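Side-chain contacts in 2-Cys Peroxiredoxin (Plasmodium vivax SaI-1, PDB 2I81), which probably reduces hydrogen peroxide and organic hydroperoxides at the expense of thiols, as is usual for 2-Cys peroxiredoxins: residues I128-Y132 with N133-D137; N45-Q48 with F49-K52; K105-L108 with A109-G112; A34-G37 with D38-G42. One frame throughout, in Å; residues are numbered along the deposited sequence.

Contact 1 (I128-Y132 with N133-D137); sequences ISKDY and NVLFD
Leu-135 folds back over the last turn of the helix that ends at Asp-131 and packs on Ser-129 and Lys-130. Its CB lies 4.0 Å from CB of Ser-129, and CG rests against the same carbon at 3.9 Å. Farther out, one of its two methyls, CD1, runs alongside the lysine chain, 3.6 Å from CG of Lys-130 and also close to its CE, the two side chains pointing the same way. The lysine chain is extended beyond CG, which keeps its aliphatic part against the leucine while the amine continues past it. The backbone between them forms a Schellman motif. Val-134 N donates to Ser-129 O at 2.9 Å in an almost straight bond (176°), and Asn-133 N makes a weak one to Lys-130 O. Asn-133, with positive phi, is the C-prime residue that turns the chain out of the helix. Ser-129 O is thus held firmly by Val-134 N and only weakly by Leu-135 N. CG2 of Val-134 approaches CB of Tyr-132 at 4.2 Å, and the same methyl lies over the Ser-129 backbone. Ser-129 OG is hydrogen-bonded to OD1 of Asp-123. The Tyr-132 ring meets Tyr-22 edge-to-face and packs on Leu-57 and Val-146, while Val-134 pairs through its backbone with Leu-142 and touches Phe-59, seating the helix end against strands 54-59 and 140-148.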
ATOM      1  N   ILE A 128     -20.636  21.759   3.021  1.00 18.92           N
ATOM      2  CA  ILE A 128     -21.951  21.523   2.411  1.00 18.12           C
ATOM      3  C   ILE A 128     -21.843  21.530   0.882  1.00 19.77           C
ATOM      4  O   ILE A 128     -22.403  20.657   0.214  1.00 22.32           O
ATOM      5  CB  ILE A 128     -23.022  22.541   2.895  1.00 19.68           C
ATOM      6  CG1 ILE A 128     -23.082  22.572   4.427  1.00 16.73           C
ATOM      7  CG2 ILE A 128     -24.397  22.203   2.311  1.00 15.75           C
ATOM      8  CD1 ILE A 128     -23.728  23.821   4.999  1.00 15.49           C
ATOM      9  N   SER A 129     -21.114  22.506   0.341  1.00 20.99           N
ATOM     10  CA  SER A 129     -20.863  22.587  -1.099  1.00 23.42           C
ATOM     11  C   SER A 129     -20.041  21.394  -1.582  1.00 23.71           C
ATOM     12  O   SER A 129     -20.288  20.862  -2.667  1.00 23.38           O
ATOM     13  CB  SER A 129     -20.146  23.893  -1.450  1.00 22.17           C
ATOM     14  OG  SER A 129     -20.860  25.016  -0.965  1.00 28.87           O
ATOM     15  N   LYS A 130     -19.066  20.986  -0.768  1.00 23.78           N
ATOM     16  CA  LYS A 130     -18.237  19.814  -1.055  1.00 25.80           C
ATOM     17  C   LYS A 130     -19.063  18.531  -1.084  1.00 26.50           C
ATOM     18  O   LYS A 130     -18.869  17.686  -1.963  1.00 26.80           O
ATOM     19  CB  LYS A 130     -17.103  19.680  -0.033  1.00 24.73           C
ATOM     20  CG  LYS A 130     -15.912  20.588  -0.289  1.00 26.47           C
ATOM     21  CD  LYS A 130     -14.841  20.413   0.778  1.00 27.60           C
ATOM     22  CE  LYS A 130     -13.722  21.432   0.612  1.00 29.66           C
ATOM     23  NZ  LYS A 130     -12.665  21.271   1.649  1.00 35.11           N
ATOM     24  N   ASP A 131     -19.978  18.390  -0.124  1.00 25.57           N
ATOM     25  CA  ASP A 131     -20.831  17.204  -0.045  1.00 25.93           C
ATOM     26  C   ASP A 131     -21.842  17.119  -1.191  1.00 25.57           C
ATOM     27  O   ASP A 131     -22.153  16.024  -1.663  1.00 27.35           O
ATOM     28  CB  ASP A 131     -21.540  17.118   1.313  1.00 26.93           C
ATOM     29  CG  ASP A 131     -20.591  16.759   2.453  1.00 29.69           C
ATOM     30  OD1 ASP A 131     -19.537  16.134   2.199  1.00 33.29           O
ATOM     31  OD2 ASP A 131     -20.909  17.099   3.612  1.00 29.36           O
ATOM     32  N   TYR A 132     -22.343  18.270  -1.637  1.00 24.89           N
ATOM     33  CA  TYR A 132     -23.315  18.315  -2.736  1.00 23.81           C
ATOM     34  C   TYR A 132     -22.659  18.443  -4.111  1.00 25.28           C
ATOM     35  O   TYR A 132     -23.345  18.624  -5.122  1.00 25.00           O
ATOM     36  CB  TYR A 132     -24.346  19.423  -2.499  1.00 21.99           C
ATOM     37  CG  TYR A 132     -25.406  19.013  -1.508  1.00 22.36           C
ATOM     38  CD1 TYR A 132     -25.176  19.097  -0.136  1.00 19.41           C
ATOM     39  CD2 TYR A 132     -26.632  18.511  -1.941  1.00 19.13           C
ATOM     40  CE1 TYR A 132     -26.141  18.707   0.781  1.00 22.62           C
ATOM     41  CE2 TYR A 132     -27.606  18.117  -1.031  1.00 21.52           C
ATOM     42  CZ  TYR A 132     -27.354  18.218   0.326  1.00 22.89           C
ATOM     43  OH  TYR A 132     -28.316  17.831   1.231  1.00 23.90           O
ATOM     44  N   ASN A 133     -21.332  18.321  -4.129  1.00 23.91           N
ATOM     45  CA  ASN A 133     -20.521  18.421  -5.344  1.00 26.46           C
ATOM     46  C   ASN A 133     -20.855  19.658  -6.184  1.00 25.69           C
ATOM     47  O   ASN A 133     -21.092  19.561  -7.391  1.00 25.61           O
ATOM     48  CB  ASN A 133     -20.616  17.132  -6.181  1.00 27.26           C
ATOM     49  CG  ASN A 133     -20.266  15.883  -5.384  1.00 35.45           C
ATOM     50  OD1 ASN A 133     -21.134  15.059  -5.094  1.00 39.49           O
ATOM     51  ND2 ASN A 133     -18.994  15.741  -5.025  1.00 35.10           N
ATOM     52  N   VAL A 134     -20.883  20.815  -5.527  1.00 24.89           N
ATOM     53  CA  VAL A 134     -21.138  22.085  -6.215  1.00 24.58           C
ATOM     54  C   VAL A 134     -20.074  23.153  -5.934  1.00 24.25           C
ATOM     55  O   VAL A 134     -20.210  24.299  -6.369  1.00 24.67           O
ATOM     56  CB  VAL A 134     -22.570  22.643  -5.933  1.00 23.99           C
ATOM     57  CG1 VAL A 134     -23.631  21.748  -6.567  1.00 22.54           C
ATOM     58  CG2 VAL A 134     -22.817  22.815  -4.433  1.00 22.66           C
ATOM     59  N   LEU A 135     -19.013  22.768  -5.223  1.00 23.53           N
ATOM     60  CA  LEU A 135     -17.901  23.677  -4.953  1.00 25.67           C
ATOM     61  C   LEU A 135     -17.090  23.890  -6.226  1.00 27.14           C
ATOM     62  O   LEU A 135     -16.618  22.932  -6.846  1.00 28.04           O
ATOM     63  CB  LEU A 135     -16.999  23.140  -3.834  1.00 23.65           C
ATOM     64  CG  LEU A 135     -16.446  24.097  -2.764  1.00 28.76           C
ATOM     65  CD1 LEU A 135     -15.150  23.552  -2.191  1.00 28.02           C
ATOM     66  CD2 LEU A 135     -16.243  25.530  -3.248  1.00 25.21           C
ATOM     67  N   PHE A 136     -16.945  25.153  -6.611  1.00 27.15           N
ATOM     68  CA  PHE A 136     -16.177  25.527  -7.787  1.00 27.97           C
ATOM     69  C   PHE A 136     -14.834  26.101  -7.355  1.00 28.29           C
ATOM     70  O   PHE A 136     -14.785  27.073  -6.593  1.00 27.61           O
ATOM     71  CB  PHE A 136     -16.963  26.546  -8.620  1.00 29.55           C
ATOM     72  CG  PHE A 136     -16.359  26.831  -9.967  1.00 31.71           C
ATOM     73  CD1 PHE A 136     -15.733  28.048 -10.217  1.00 34.38           C
ATOM     74  CD2 PHE A 136     -16.425  25.888 -10.988  1.00 32.31           C
ATOM     75  CE1 PHE A 136     -15.176  28.321 -11.464  1.00 36.18           C
ATOM     76  CE2 PHE A 136     -15.870  26.149 -12.238  1.00 34.22           C
ATOM     77  CZ  PHE A 136     -15.245  27.368 -12.476  1.00 36.38           C
ATOM     78  N   ASP A 137     -13.752  25.481  -7.827  1.00 29.32           N
ATOM     79  CA  ASP A 137     -12.379  25.953  -7.592  1.00 29.64           C
ATOM     80  C   ASP A 137     -11.994  26.118  -6.117  1.00 28.48           C
ATOM     81  O   ASP A 137     -11.242  27.038  -5.776  1.00 25.13           O
ATOM     82  CB  ASP A 137     -12.128  27.279  -8.331  1.00 31.34           C
ATOM     83  CG  ASP A 137     -11.953  27.100  -9.826  1.00 38.90           C
ATOM     84  OD1 ASP A 137     -11.724  25.960 -10.285  1.00 43.34           O
ATOM     85  OD2 ASP A 137     -12.035  28.115 -10.551  1.00 43.85           O
TER

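Contact 2 (N45-Q48 with F49-K52); sequences NLTQ and FIGK
Gln-48 lies over the ring of Phe-49 within a run of overlapping i to i+3 turns, part of the connection between strands 41-45 and 54-59. The two side chains run side by side in the same direction. CG of Gln-48 sits over the ring centre of Phe-49, 3.8 Å from the centroid and only 10° off the normal, a CH-pi contact. A chi1 of 80° puts this CG between the backbone N and the carbonyl carbon, which swings the chain over the aromatic face. Farther along, the amide plane is inclined 35° to the ring, with OE1 of Gln-48 3.7 Å from CZ of Phe-49. The other end of the amide is fixed as well: NE2 of Gln-48 donates to OD1 of Asn-45 at 2.9 Å, the acceptor lying in the glutamine amide plane. In the backbone, Phe-49 N bonds to Leu-46 O at 3.0 Å and Ile-50 N to Thr-47 O at 3.1 Å, each donor standing above the plane of the carbonyl it meets. The Phe-49 ring also packs on Glu-88 and Leu-90 of strand 87-93, which joins the turns to the sheet. A further turn, closed by Lys-52 N to Phe-49 O, brings CD of Lys-52 to 3.7 Å from Gln-48 O.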
ATOM      1  N   ASN A  45     -30.361  22.179  10.565  1.00 30.78           N
ATOM      2  CA  ASN A  45     -29.864  20.907  10.053  1.00 31.35           C
ATOM      3  C   ASN A  45     -30.930  20.131   9.286  1.00 30.94           C
ATOM      4  O   ASN A  45     -32.123  20.271   9.557  1.00 30.35           O
ATOM      5  CB  ASN A  45     -29.245  20.060  11.172  1.00 33.04           C
ATOM      6  CG  ASN A  45     -30.265  19.580  12.183  1.00 38.24           C
ATOM      7  OD1 ASN A  45     -30.956  20.377  12.821  1.00 48.23           O
ATOM      8  ND2 ASN A  45     -30.352  18.266  12.348  1.00 39.49           N
ATOM      9  N   LEU A  46     -30.486  19.320   8.326  1.00 31.55           N
ATOM     10  CA  LEU A  46     -31.389  18.564   7.454  1.00 31.63           C
ATOM     11  C   LEU A  46     -32.353  17.687   8.251  1.00 32.35           C
ATOM     12  O   LEU A  46     -33.533  17.589   7.906  1.00 31.60           O
ATOM     13  CB  LEU A  46     -30.594  17.698   6.466  1.00 32.08           C
ATOM     14  CG  LEU A  46     -31.149  17.398   5.060  1.00 34.60           C
ATOM     15  CD1 LEU A  46     -30.129  16.590   4.270  1.00 36.20           C
ATOM     16  CD2 LEU A  46     -32.503  16.676   5.054  1.00 42.67           C
ATOM     17  N   THR A  47     -31.849  17.069   9.318  1.00 33.33           N
ATOM     18  CA  THR A  47     -32.633  16.134  10.128  1.00 35.34           C
ATOM     19  C   THR A  47     -33.932  16.741  10.662  1.00 34.66           C
ATOM     20  O   THR A  47     -34.967  16.075  10.663  1.00 36.53           O
ATOM     21  CB  THR A  47     -31.807  15.554  11.305  1.00 35.85           C
ATOM     22  OG1 THR A  47     -30.531  15.104  10.824  1.00 40.11           O
ATOM     23  CG2 THR A  47     -32.534  14.383  11.966  1.00 41.34           C
ATOM     24  N   GLN A  48     -33.886  17.998  11.101  1.00 33.75           N
ATOM     25  CA  GLN A  48     -35.070  18.631  11.687  1.00 31.09           C
ATOM     26  C   GLN A  48     -36.261  18.700  10.720  1.00 29.54           C
ATOM     27  O   GLN A  48     -37.400  18.893  11.150  1.00 29.53           O
ATOM     28  CB  GLN A  48     -34.737  20.019  12.247  1.00 30.72           C
ATOM     29  CG  GLN A  48     -34.667  21.128  11.210  1.00 30.62           C
ATOM     30  CD  GLN A  48     -34.174  22.436  11.788  1.00 31.91           C
ATOM     31  OE1 GLN A  48     -34.849  23.461  11.693  1.00 26.52           O
ATOM     32  NE2 GLN A  48     -32.992  22.410  12.396  1.00 30.39           N
ATOM     33  N   PHE A  49     -35.994  18.531   9.425  1.00 28.97           N
ATOM     34  CA  PHE A  49     -37.040  18.595   8.405  1.00 29.37           C
ATOM     35  C   PHE A  49     -37.561  17.235   7.965  1.00 31.96           C
ATOM     36  O   PHE A  49     -38.689  17.138   7.474  1.00 30.43           O
ATOM     37  CB  PHE A  49     -36.561  19.367   7.175  1.00 27.79           C
ATOM     38  CG  PHE A  49     -36.176  20.783   7.462  1.00 28.00           C
ATOM     39  CD1 PHE A  49     -34.848  21.180   7.371  1.00 26.11           C
ATOM     40  CD2 PHE A  49     -37.136  21.723   7.826  1.00 26.46           C
ATOM     41  CE1 PHE A  49     -34.479  22.491   7.636  1.00 25.48           C
ATOM     42  CE2 PHE A  49     -36.777  23.038   8.097  1.00 27.05           C
ATOM     43  CZ  PHE A  49     -35.445  23.423   8.001  1.00 29.44           C
ATOM     44  N   ILE A  50     -36.745  16.194   8.128  1.00 34.24           N
ATOM     45  CA  ILE A  50     -37.135  14.852   7.694  1.00 39.58           C
ATOM     46  C   ILE A  50     -38.477  14.453   8.318  1.00 39.85           C
ATOM     47  O   ILE A  50     -38.656  14.510   9.538  1.00 40.88           O
ATOM     48  CB  ILE A  50     -36.021  13.780   7.933  1.00 40.31           C
ATOM     49  CG1 ILE A  50     -36.252  12.561   7.029  1.00 39.48           C
ATOM     50  CG2 ILE A  50     -35.910  13.385   9.413  1.00 45.16           C
ATOM     51  CD1 ILE A  50     -35.045  11.635   6.891  1.00 43.70           C
ATOM     52  N   GLY A  51     -39.424  14.089   7.460  1.00 41.35           N
ATOM     53  CA  GLY A  51     -40.749  13.660   7.897  1.00 41.89           C
ATOM     54  C   GLY A  51     -41.722  14.796   8.158  1.00 41.62           C
ATOM     55  O   GLY A  51     -42.892  14.554   8.460  1.00 43.05           O
ATOM     56  N   LYS A  52     -41.244  16.033   8.038  1.00 40.34           N
ATOM     57  CA  LYS A  52     -42.077  17.204   8.308  1.00 39.26           C
ATOM     58  C   LYS A  52     -42.335  18.044   7.061  1.00 37.96           C
ATOM     59  O   LYS A  52     -43.478  18.432   6.805  1.00 37.07           O
ATOM     60  CB  LYS A  52     -41.480  18.050   9.437  1.00 38.35           C
ATOM     61  CG  LYS A  52     -41.403  17.314  10.767  1.00 38.49           C
ATOM     62  CD  LYS A  52     -40.971  18.224  11.899  1.00 46.60           C
ATOM     63  CE  LYS A  52     -40.754  17.420  13.175  1.00 49.49           C
ATOM     64  NZ  LYS A  52     -40.459  18.300  14.342  1.00 52.64           N
TER

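Contact 3 (K105-L108 with A109-G112); sequences KTPL and AKGG
Pro-107 O accepts two backbone hydrogen bonds, from Lys-110 N and from Gly-112 N, both 3.0 Å long. The donors reach it from opposite faces of the carbonyl plane, so the oxygen is gripped above and below. A third bond runs from Gly-111 N to Leu-108 O at 3.0 Å. Two overlapping type I turns result, and the bonds of Gly-112 to Pro-107 and Gly-111 to Leu-108, with positive phi at Gly-111, follow the Schellman pattern. Weaker CA-H...O contacts tighten the loop: CA of Gly-112 lies 3.2 Å from Thr-106 O, and CA of Leu-108 faces Gly-112 O, which also has CD2 of Leu-108 3.4 Å away. Lacking a side chain, Gly-112 can come this close to Thr-106. In the apolar packing, CG of Pro-107 meets CD of Lys-110 at 3.6 Å, the side chains lying alongside. Thr-106 (chi1 -51°) holds CG2 opposite its N, which brings this methyl to CB of Lys-110 and CA of Gly-112. Thr-106 OG1 is hydrogen-bonded to Ala-102 O and Gly-111 O accepts from Trp-103 NE1, both on helix 97-104, while Lys-105 forms a salt bridge with Glu-203 of a third subunit. The chemistry implies a loop shaped largely by its own peptide groups.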
ATOM      1  N   LYS A 105     -29.179  44.120   5.535  1.00 28.07           N
ATOM      2  CA  LYS A 105     -29.305  45.499   6.000  1.00 31.16           C
ATOM      3  C   LYS A 105     -28.879  46.505   4.933  1.00 32.63           C
ATOM      4  O   LYS A 105     -28.926  47.719   5.150  1.00 34.67           O
ATOM      5  CB  LYS A 105     -28.551  45.698   7.315  1.00 30.91           C
ATOM      6  CG  LYS A 105     -29.233  44.985   8.464  1.00 35.26           C
ATOM      7  CD  LYS A 105     -28.670  45.411   9.815  1.00 38.40           C
ATOM      8  CE  LYS A 105     -29.576  44.876  10.914  1.00 43.93           C
ATOM      9  NZ  LYS A 105     -29.380  45.600  12.201  1.00 50.90           N
ATOM     10  N   THR A 106     -28.479  45.981   3.777  1.00 31.62           N
ATOM     11  CA  THR A 106     -28.155  46.799   2.618  1.00 31.38           C
ATOM     12  C   THR A 106     -29.402  46.933   1.736  1.00 31.98           C
ATOM     13  O   THR A 106     -29.975  45.924   1.317  1.00 31.10           O
ATOM     14  CB  THR A 106     -26.978  46.197   1.814  1.00 30.43           C
ATOM     15  OG1 THR A 106     -25.882  45.925   2.696  1.00 28.33           O
ATOM     16  CG2 THR A 106     -26.513  47.162   0.727  1.00 28.01           C
ATOM     17  N   PRO A 107     -29.843  48.182   1.482  1.00 32.08           N
ATOM     18  CA  PRO A 107     -30.975  48.463   0.591  1.00 32.56           C
ATOM     19  C   PRO A 107     -30.744  47.969  -0.837  1.00 33.40           C
ATOM     20  O   PRO A 107     -29.599  47.908  -1.295  1.00 34.30           O
ATOM     21  CB  PRO A 107     -31.086  49.995   0.616  1.00 31.06           C
ATOM     22  CG  PRO A 107     -29.789  50.481   1.162  1.00 31.70           C
ATOM     23  CD  PRO A 107     -29.290  49.413   2.075  1.00 32.24           C
ATOM     24  N   LEU A 108     -31.833  47.624  -1.522  1.00 34.84           N
ATOM     25  CA  LEU A 108     -31.784  47.067  -2.878  1.00 36.47           C
ATOM     26  C   LEU A 108     -31.086  47.991  -3.874  1.00 36.72           C
ATOM     27  O   LEU A 108     -30.346  47.526  -4.744  1.00 37.57           O
ATOM     28  CB  LEU A 108     -33.196  46.742  -3.388  1.00 37.46           C
ATOM     29  CG  LEU A 108     -34.206  46.020  -2.485  1.00 41.66           C
ATOM     30  CD1 LEU A 108     -35.549  45.891  -3.193  1.00 46.59           C
ATOM     31  CD2 LEU A 108     -33.703  44.653  -2.047  1.00 36.82           C
ATOM     32  N   ALA A 109     -31.327  49.294  -3.736  1.00 36.51           N
ATOM     33  CA  ALA A 109     -30.748  50.303  -4.625  1.00 35.88           C
ATOM     34  C   ALA A 109     -29.228  50.405  -4.484  1.00 35.00           C
ATOM     35  O   ALA A 109     -28.558  51.020  -5.318  1.00 34.05           O
ATOM     36  CB  ALA A 109     -31.403  51.660  -4.386  1.00 37.19           C
ATOM     37  N   LYS A 110     -28.696  49.795  -3.427  1.00 34.52           N
ATOM     38  CA  LYS A 110     -27.257  49.766  -3.179  1.00 34.89           C
ATOM     39  C   LYS A 110     -26.664  48.362  -3.345  1.00 33.71           C
ATOM     40  O   LYS A 110     -25.562  48.082  -2.863  1.00 32.71           O
ATOM     41  CB  LYS A 110     -26.948  50.340  -1.790  1.00 36.19           C
ATOM     42  CG  LYS A 110     -27.061  51.863  -1.716  1.00 39.37           C
ATOM     43  CD  LYS A 110     -27.128  52.386  -0.280  1.00 44.39           C
ATOM     44  CE  LYS A 110     -25.811  52.209   0.478  1.00 48.41           C
ATOM     45  NZ  LYS A 110     -24.665  52.908  -0.193  1.00 54.49           N
ATOM     46  N   GLY A 111     -27.397  47.492  -4.037  1.00 31.55           N
ATOM     47  CA  GLY A 111     -26.932  46.137  -4.329  1.00 30.28           C
ATOM     48  C   GLY A 111     -27.232  45.124  -3.241  1.00 30.64           C
ATOM     49  O   GLY A 111     -26.645  44.039  -3.216  1.00 30.74           O
ATOM     50  N   GLY A 112     -28.149  45.478  -2.345  1.00 29.01           N
ATOM     51  CA  GLY A 112     -28.511  44.613  -1.228  1.00 28.75           C
ATOM     52  C   GLY A 112     -29.718  43.744  -1.511  1.00 28.98           C
ATOM     53  O   GLY A 112     -30.396  43.914  -2.527  1.00 29.65           O
TER

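Contact 4 (A34-G37 with D38-G42); sequences AVFG and DNSFG
Val-35 and Phe-41 lie side by side across neighbouring strands, CG2 of the valine 3.6 Å from CE2 of the phenylalanine, at the ring edge and in plane. The Val-35 torsion (chi1 -171°) sets CG1 opposite the backbone N and leaves CG2 at the edge, while CG1 reaches toward CA of Asn-39. Phe-36, with CG anti to the carbonyl carbon, sends its ring back and across to the partner strand, CE1 3.4 Å from CA of Gly-42, a close approach the glycine permits. The two strands form a beta hairpin: Ala-34 and Gly-42 are a hydrogen-bonded antiparallel pair, Val-35 and Phe-41 a non-hydrogen-bonded one. Its end is a type I turn from Phe-36 to Asn-39, closed by Asn-39 N to Phe-36 O at 2.9 Å, with a G1 bulge at Asn-39. Within the turn, Asp-38, with chi1 of 62°, brings OD1 to 3.4 Å from CB of Phe-36. The same oxygen takes the Ser-40 hydroxyl on its syn side, 32° out of the carboxylate plane (OG to OD1 2.7 Å), and a weak bond from Ser-40 N. Lys-104 NZ is hydrogen-bonded to Asn-39 OD1 and Phe-36 O, and Lys-97 makes a cation-pi contact with the Phe-41 ring.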
ATOM      1  N   ALA A  34     -27.084  29.898  10.659  1.00 28.33           N
ATOM      2  CA  ALA A  34     -28.015  30.568   9.770  1.00 28.56           C
ATOM      3  C   ALA A  34     -28.520  31.895  10.318  1.00 28.70           C
ATOM      4  O   ALA A  34     -28.500  32.138  11.528  1.00 29.53           O
ATOM      5  CB  ALA A  34     -29.186  29.645   9.453  1.00 28.75           C
ATOM      6  N   VAL A  35     -28.965  32.745   9.398  1.00 26.91           N
ATOM      7  CA  VAL A  35     -29.668  33.977   9.720  1.00 25.06           C
ATOM      8  C   VAL A  35     -31.124  33.774   9.319  1.00 25.85           C
ATOM      9  O   VAL A  35     -31.425  33.566   8.139  1.00 24.92           O
ATOM     10  CB  VAL A  35     -29.092  35.187   8.944  1.00 25.55           C
ATOM     11  CG1 VAL A  35     -29.689  36.492   9.463  1.00 24.15           C
ATOM     12  CG2 VAL A  35     -27.578  35.225   9.055  1.00 22.68           C
ATOM     13  N   PHE A  36     -32.025  33.822  10.296  1.00 25.71           N
ATOM     14  CA  PHE A  36     -33.447  33.609  10.030  1.00 26.48           C
ATOM     15  C   PHE A  36     -34.117  34.850   9.450  1.00 26.38           C
ATOM     16  O   PHE A  36     -33.489  35.906   9.328  1.00 25.10           O
ATOM     17  CB  PHE A  36     -34.171  33.126  11.292  1.00 26.71           C
ATOM     18  CG  PHE A  36     -33.705  31.784  11.776  1.00 29.37           C
ATOM     19  CD1 PHE A  36     -32.933  31.676  12.927  1.00 31.50           C
ATOM     20  CD2 PHE A  36     -34.027  30.623  11.076  1.00 29.28           C
ATOM     21  CE1 PHE A  36     -32.495  30.436  13.378  1.00 31.93           C
ATOM     22  CE2 PHE A  36     -33.591  29.378  11.518  1.00 31.69           C
ATOM     23  CZ  PHE A  36     -32.823  29.284  12.672  1.00 30.86           C
ATOM     24  N   GLY A  37     -35.392  34.711   9.089  1.00 28.54           N
ATOM     25  CA  GLY A  37     -36.175  35.802   8.512  1.00 29.99           C
ATOM     26  C   GLY A  37     -36.232  37.047   9.377  1.00 31.44           C
ATOM     27  O   GLY A  37     -36.264  38.166   8.859  1.00 30.10           O
ATOM     28  N   ASP A  38     -36.240  36.853  10.695  1.00 32.52           N
ATOM     29  CA  ASP A  38     -36.269  37.972  11.638  1.00 33.50           C
ATOM     30  C   ASP A  38     -34.883  38.569  11.922  1.00 33.34           C
ATOM     31  O   ASP A  38     -34.755  39.466  12.761  1.00 34.00           O
ATOM     32  CB  ASP A  38     -36.990  37.580  12.943  1.00 33.67           C
ATOM     33  CG  ASP A  38     -36.305  36.439  13.693  1.00 39.80           C
ATOM     34  OD1 ASP A  38     -35.411  35.771  13.124  1.00 44.82           O
ATOM     35  OD2 ASP A  38     -36.673  36.207  14.865  1.00 42.80           O
ATOM     36  N   ASN A  39     -33.863  38.068  11.222  1.00 32.62           N
ATOM     37  CA  ASN A  39     -32.469  38.533  11.350  1.00 33.57           C
ATOM     38  C   ASN A  39     -31.699  38.016  12.570  1.00 32.65           C
ATOM     39  O   ASN A  39     -30.553  38.416  12.798  1.00 33.96           O
ATOM     40  CB  ASN A  39     -32.377  40.067  11.273  1.00 33.12           C
ATOM     41  CG  ASN A  39     -32.613  40.602   9.872  1.00 34.94           C
ATOM     42  OD1 ASN A  39     -33.180  39.923   9.015  1.00 31.13           O
ATOM     43  ND2 ASN A  39     -32.187  41.839   9.638  1.00 30.20           N
ATOM     44  N   SER A  40     -32.317  37.129  13.346  1.00 30.83           N
ATOM     45  CA  SER A  40     -31.639  36.496  14.477  1.00 30.24           C
ATOM     46  C   SER A  40     -30.747  35.349  14.004  1.00 30.52           C
ATOM     47  O   SER A  40     -30.982  34.766  12.942  1.00 30.39           O
ATOM     48  CB  SER A  40     -32.654  35.997  15.508  1.00 29.08           C
ATOM     49  OG  SER A  40     -33.530  35.036  14.945  1.00 28.70           O
ATOM     50  N   PHE A  41     -29.724  35.034  14.795  1.00 30.12           N
ATOM     51  CA  PHE A  41     -28.802  33.949  14.473  1.00 30.19           C
ATOM     52  C   PHE A  41     -29.266  32.620  15.041  1.00 31.06           C
ATOM     53  O   PHE A  41     -29.864  32.568  16.118  1.00 31.33           O
ATOM     54  CB  PHE A  41     -27.394  34.263  14.980  1.00 28.52           C
ATOM     55  CG  PHE A  41     -26.720  35.379  14.242  1.00 31.16           C
ATOM     56  CD1 PHE A  41     -25.993  36.343  14.933  1.00 33.68           C
ATOM     57  CD2 PHE A  41     -26.814  35.473  12.857  1.00 29.82           C
ATOM     58  CE1 PHE A  41     -25.366  37.382  14.253  1.00 33.06           C
ATOM     59  CE2 PHE A  41     -26.192  36.509  12.170  1.00 27.49           C
ATOM     60  CZ  PHE A  41     -25.465  37.464  12.868  1.00 32.38           C
ATOM     61  N   GLY A  42     -28.982  31.548  14.310  1.00 30.76           N
ATOM     62  CA  GLY A  42     -29.343  30.215  14.755  1.00 31.45           C
ATOM     63  C   GLY A  42     -28.569  29.113  14.071  1.00 32.36           C
ATOM     64  O   GLY A  42     -27.412  29.287  13.683  1.00 33.21           O
TER

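In the fold
The four contacts fall into two touching pairs. Contacts 1 and 2 meet where OH of Tyr-132 comes within 3.7 Å of CD1 of Leu-46, although their centres are 21 Å apart. Contacts 3 and 4 meet more loosely, CE of Lys-105 lying 4.2 Å from ND2 of Asn-39, with centres about 18 Å apart. Strand 41-45 ties the pairs together, since it leaves the hairpin of contact 4 and leads into the turns of contact 2. Contacts 1 and 3 stay about 20 Å apart at their nearest atoms, yet both touch a second subunit. None of the segments holds a cysteine, so the reactive thiols expected of a 2-Cys peroxiredoxin lie outside all four.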